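Local coordinates for protein tyrosine--tRNA ligase, mitochondrial (PDB 5IHX) that probably joins L-tyrosine to mitochondrial tRNA(Tyr) at the expense of ATP, and binds tyrosine in its catalytic pocket, at residues M88-G93 with V235-S240; V100-G105 with M138-L143. All blocks are in the same frame, centred on the assembly; numbering follows the deposited sequence.

How the contacts relate
Contacts 1 and 2 are two neighbouring pieces of one helical layer laid against the same sheet, with about 12 Å between their centres. Contact 1 sets helix 84-95 against strand 235-238; contact 2 sets helix 126-153 against strand 100-104, which follows directly on helix 84-95. In sequence, both segments of contact 2 fall between the two segments of contact 1. The two meet physically: L90 CD1 lies 3.9 Å from F102 CE1, so their apolar cores are continuous. Both belong to the Rossmann-type catalytic domain of this class I synthetase, and each strand also supplies a residue, Q236 or L103, to the tyrosine pocket.

Contact 1 (M88-G93 with V235-S240); sequences MVLAWG and VQVGGS
V89 and L90 meet V237 through branched aliphatic ends, with no flat group between them. The flat groups stand around the contact: V89 and V237 both touch F279 of the adjacent strand 277-280, while the indole of W92 serves a separate cluster, meeting the ring of H40 edge-to-face and that of F333 with the planes inclined at about 35°. The amide of Q236 belongs to the other side of the strand, where OE1 accepts a hydrogen bond from Q221 NE2 and the side chain touches the bound tyrosine.

One methyl does the touching for the strand. In V237, CG1 sits between the backbone N and the carbonyl carbon (chi1 58°), and from there it meets both helix residues. The two valines reach toward each other tip to tip, with V89 CG1 4.2 Å from V237 CG1. L90 comes differently: its chain runs past that of V237 in the opposite direction, and CD2 passes 4.1 Å from V237 CG1. In L90, CD1 runs on extended (chi2 -174°) while CD2, the other branch, turns to V237. Only 107 Å² is buried between the segments, yet all three residues are buried, so this is a small patch of a larger core.

V89 CA and V237 CA remain 7.8 Å apart, as fits a helix resting on a sheet through side chains. Helix 84-95 links the neighbouring parallel strands 68-72 and 100-104 as a beta-alpha-beta crossover, and here it reaches over to strand 235-238 on the far side of 68-72. L90 also covers I68 and A70 of strand 68-72, V237 touches A70, and V89 also touches L41 of helix 37-44.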
# COMPACT_ATOMS: atom_id res chain seq x y z
N MET A 88 25.03 -6.10 18.44
CA MET A 88 25.73 -6.70 19.57
C MET A 88 24.80 -7.71 20.25
O MET A 88 25.25 -8.76 20.72
CB MET A 88 26.20 -5.64 20.57
CG MET A 88 27.27 -4.69 20.04
SD MET A 88 28.77 -5.51 19.45
CE MET A 88 29.23 -6.48 20.89
N VAL A 89 23.52 -7.38 20.32
CA VAL A 89 22.52 -8.30 20.87
C VAL A 89 22.44 -9.57 20.03
O VAL A 89 22.39 -10.68 20.57
CB VAL A 89 21.12 -7.64 20.95
CG1 VAL A 89 20.04 -8.67 21.26
CG2 VAL A 89 21.12 -6.54 22.00
N LEU A 90 22.43 -9.42 18.71
CA LEU A 90 22.37 -10.58 17.82
C LEU A 90 23.66 -11.39 17.90
O LEU A 90 23.64 -12.62 17.79
CB LEU A 90 22.12 -10.15 16.37
CG LEU A 90 20.79 -9.46 16.03
CD1 LEU A 90 20.68 -9.27 14.53
CD2 LEU A 90 19.60 -10.24 16.57
N ALA A 91 24.79 -10.70 18.08
CA ALA A 91 26.07 -11.37 18.24
C ALA A 91 26.03 -12.29 19.45
O ALA A 91 26.44 -13.45 19.39
CB ALA A 91 27.19 -10.36 18.37
N TRP A 92 25.53 -11.76 20.57
CA TRP A 92 25.37 -12.56 21.78
C TRP A 92 24.42 -13.72 21.52
O TRP A 92 24.70 -14.86 21.91
CB TRP A 92 24.86 -11.70 22.93
CG TRP A 92 25.93 -10.94 23.63
CD1 TRP A 92 26.05 -9.59 23.75
CD2 TRP A 92 27.05 -11.50 24.33
NE1 TRP A 92 27.17 -9.27 24.48
CE2 TRP A 92 27.80 -10.43 24.85
CE3 TRP A 92 27.49 -12.81 24.58
CZ2 TRP A 92 28.96 -10.62 25.59
CZ3 TRP A 92 28.64 -13.00 25.32
CH2 TRP A 92 29.36 -11.91 25.81
N GLY A 93 23.29 -13.42 20.89
CA GLY A 93 22.31 -14.44 20.55
C GLY A 93 22.93 -15.57 19.76
O GLY A 93 22.70 -16.74 20.05
N VAL A 235 11.05 -12.83 18.30
CA VAL A 235 11.53 -11.60 18.95
C VAL A 235 12.17 -10.62 17.98
O VAL A 235 12.85 -11.03 17.03
CB VAL A 235 12.55 -11.93 20.07
CG1 VAL A 235 12.94 -10.67 20.83
CG2 VAL A 235 11.98 -12.97 21.03
N GLN A 236 11.94 -9.33 18.19
CA GLN A 236 12.64 -8.29 17.45
C GLN A 236 13.38 -7.35 18.40
O GLN A 236 12.85 -6.98 19.44
CB GLN A 236 11.67 -7.47 16.59
CG GLN A 236 12.36 -6.32 15.84
CD GLN A 236 11.42 -5.50 14.95
OE1 GLN A 236 11.85 -4.53 14.33
NE2 GLN A 236 10.15 -5.88 14.90
N VAL A 237 14.60 -6.98 18.02
CA VAL A 237 15.36 -5.97 18.74
C VAL A 237 15.69 -4.81 17.81
O VAL A 237 15.97 -5.00 16.63
CB VAL A 237 16.66 -6.56 19.34
CG1 VAL A 237 17.53 -7.17 18.25
CG2 VAL A 237 17.44 -5.49 20.10
N GLY A 238 15.64 -3.59 18.35
CA GLY A 238 15.95 -2.40 17.58
C GLY A 238 16.55 -1.31 18.44
O GLY A 238 16.72 -1.48 19.64
N GLY A 239 16.90 -0.19 17.81
CA GLY A 239 17.40 0.96 18.53
C GLY A 239 16.32 1.55 19.43
O GLY A 239 15.15 1.20 19.31
N SER A 240 16.73 2.45 20.32
CA SER A 240 15.81 3.08 21.26
C SER A 240 14.60 3.74 20.59
O SER A 240 13.48 3.68 21.10
CB SER A 240 16.55 4.13 22.09
OG SER A 240 17.26 5.02 21.25

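Contact 2 (V100-G105 with M138-L143); sequences VTFLLG and MQLKKL. With TYR (tyrosine), chain C.
L104 and L140 find each other through different first torsions: L104 swings CG opposite its own backbone N (chi1 -177°), whereas L140 sets CG opposite its carbonyl carbon (chi1 -73°). The two chains then cross at a slant, and L104 CD1 comes 4.0 Å from L140 CD1. The other methyl of L140 turns to F102, with CD2 4.3 Å from F102 CD1. A helical turn later L143 takes up the same ring, its CD2 lying 4.4 Å from F102 CE1; both leucines approach the ring obliquely.

Strand 100-104 and the helical segment 138-143 run nearly antiparallel, at 166° with their axes 10.3 Å apart. This is the packing of a beta-alpha-beta crossover, in which the helix leads back to the parallel strand 164-168. L140 reaches that strand too, on L166, and F87 of helix 84-95 lays its ring almost parallel to that of F102.

Between F102 and L104, L103 points the other way, into the tyrosine pocket, where its CD2 sits 3.1 Å from the phenolic OH of the ligand. Chemically, the contact between strand and helix is wholly apolar, made up of contacts between buried side chains. On the other side, the L103 side chain gives the pocket an apolar surface beside the phenol, while the ligand's hydrogen bonds include those to Y69, D113, Y217, Q221 and D224.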
# COMPACT_ATOMS: atom_id res chain seq x y z
N VAL A 100 19.61 -16.22 14.84
CA VAL A 100 19.52 -14.77 14.68
C VAL A 100 19.41 -14.40 13.22
O VAL A 100 19.94 -15.09 12.34
CB VAL A 100 20.75 -14.06 15.30
CG1 VAL A 100 20.89 -14.45 16.76
CG2 VAL A 100 22.02 -14.40 14.53
N THR A 101 18.70 -13.31 12.95
CA THR A 101 18.51 -12.85 11.58
C THR A 101 18.84 -11.37 11.45
O THR A 101 18.34 -10.55 12.22
CB THR A 101 17.06 -13.09 11.10
OG1 THR A 101 16.76 -14.49 11.15
CG2 THR A 101 16.86 -12.58 9.67
N PHE A 102 19.70 -11.06 10.49
CA PHE A 102 19.98 -9.68 10.11
C PHE A 102 19.09 -9.34 8.93
O PHE A 102 19.21 -9.95 7.86
CB PHE A 102 21.45 -9.48 9.73
CG PHE A 102 22.41 -9.79 10.85
CD1 PHE A 102 23.09 -8.77 11.49
CD2 PHE A 102 22.65 -11.10 11.25
CE1 PHE A 102 23.98 -9.04 12.51
CE2 PHE A 102 23.54 -11.37 12.27
CZ PHE A 102 24.21 -10.34 12.90
N LEU A 103 18.20 -8.37 9.11
CA LEU A 103 17.28 -7.97 8.05
C LEU A 103 17.72 -6.68 7.39
O LEU A 103 17.75 -5.62 8.02
CB LEU A 103 15.86 -7.82 8.60
CG LEU A 103 14.81 -7.42 7.57
CD1 LEU A 103 14.61 -8.54 6.56
CD2 LEU A 103 13.50 -7.08 8.24
N LEU A 104 18.06 -6.76 6.10
CA LEU A 104 18.43 -5.59 5.33
C LEU A 104 17.18 -5.04 4.66
O LEU A 104 16.53 -5.72 3.86
CB LEU A 104 19.50 -5.94 4.30
CG LEU A 104 20.06 -4.80 3.45
CD1 LEU A 104 20.69 -3.71 4.31
CD2 LEU A 104 21.07 -5.34 2.44
N GLY A 105 16.83 -3.80 4.99
CA GLY A 105 15.61 -3.19 4.51
C GLY A 105 15.74 -2.58 3.13
O GLY A 105 15.58 -1.37 2.98
N MET A 138 27.29 -6.75 1.77
CA MET A 138 28.63 -7.32 1.92
C MET A 138 29.15 -7.11 3.33
O MET A 138 29.74 -8.02 3.93
CB MET A 138 29.60 -6.69 0.92
CG MET A 138 29.39 -7.11 -0.52
SD MET A 138 30.36 -6.12 -1.68
CE MET A 138 32.03 -6.38 -1.05
N GLN A 139 28.93 -5.92 3.87
CA GLN A 139 29.43 -5.58 5.20
C GLN A 139 28.75 -6.42 6.28
O GLN A 139 29.39 -6.81 7.26
CB GLN A 139 29.21 -4.09 5.49
CG GLN A 139 29.70 -3.66 6.86
CD GLN A 139 29.65 -2.16 7.06
OE1 GLN A 139 28.61 -1.60 7.40
NE2 GLN A 139 30.79 -1.51 6.85
N LEU A 140 27.47 -6.70 6.09
CA LEU A 140 26.71 -7.50 7.04
C LEU A 140 27.16 -8.96 7.00
O LEU A 140 27.24 -9.63 8.03
CB LEU A 140 25.21 -7.40 6.76
CG LEU A 140 24.56 -6.07 7.14
CD1 LEU A 140 23.18 -5.95 6.53
CD2 LEU A 140 24.48 -5.93 8.65
N LYS A 141 27.46 -9.45 5.80
CA LYS A 141 28.01 -10.79 5.64
C LYS A 141 29.34 -10.86 6.38
O LYS A 141 29.61 -11.80 7.13
CB LYS A 141 28.20 -11.12 4.16
CG LYS A 141 26.93 -11.61 3.46
CD LYS A 141 27.25 -12.47 2.24
CE LYS A 141 26.92 -13.93 2.48
NZ LYS A 141 27.51 -14.82 1.44
N LYS A 142 30.17 -9.84 6.16
CA LYS A 142 31.47 -9.73 6.80
C LYS A 142 31.35 -9.67 8.32
O LYS A 142 32.09 -10.33 9.04
CB LYS A 142 32.19 -8.49 6.26
CG LYS A 142 33.57 -8.21 6.83
CD LYS A 142 34.22 -7.04 6.10
CE LYS A 142 35.57 -6.66 6.68
NZ LYS A 142 35.44 -5.95 7.99
N LEU A 143 30.40 -8.88 8.80
CA LEU A 143 30.17 -8.75 10.24
C LEU A 143 29.75 -10.09 10.85
O LEU A 143 30.18 -10.44 11.95
CB LEU A 143 29.11 -7.68 10.52
CG LEU A 143 28.75 -7.46 12.00
CD1 LEU A 143 29.97 -6.98 12.79
CD2 LEU A 143 27.60 -6.48 12.13
N TYR C . 12.92 0.76 10.61
CA TYR C . 14.27 0.43 11.15
C TYR C . 15.17 1.65 11.15
O TYR C . 16.10 1.77 11.96
CB TYR C . 14.91 -0.69 10.32
CG TYR C . 14.01 -1.88 10.12
CD1 TYR C . 13.62 -2.68 11.19
CD2 TYR C . 13.53 -2.21 8.85
CE1 TYR C . 12.79 -3.76 11.01
CE2 TYR C . 12.70 -3.29 8.66
CZ TYR C . 12.34 -4.07 9.74
OH TYR C . 11.51 -5.15 9.56
OXT TYR C . 15.00 2.56 10.34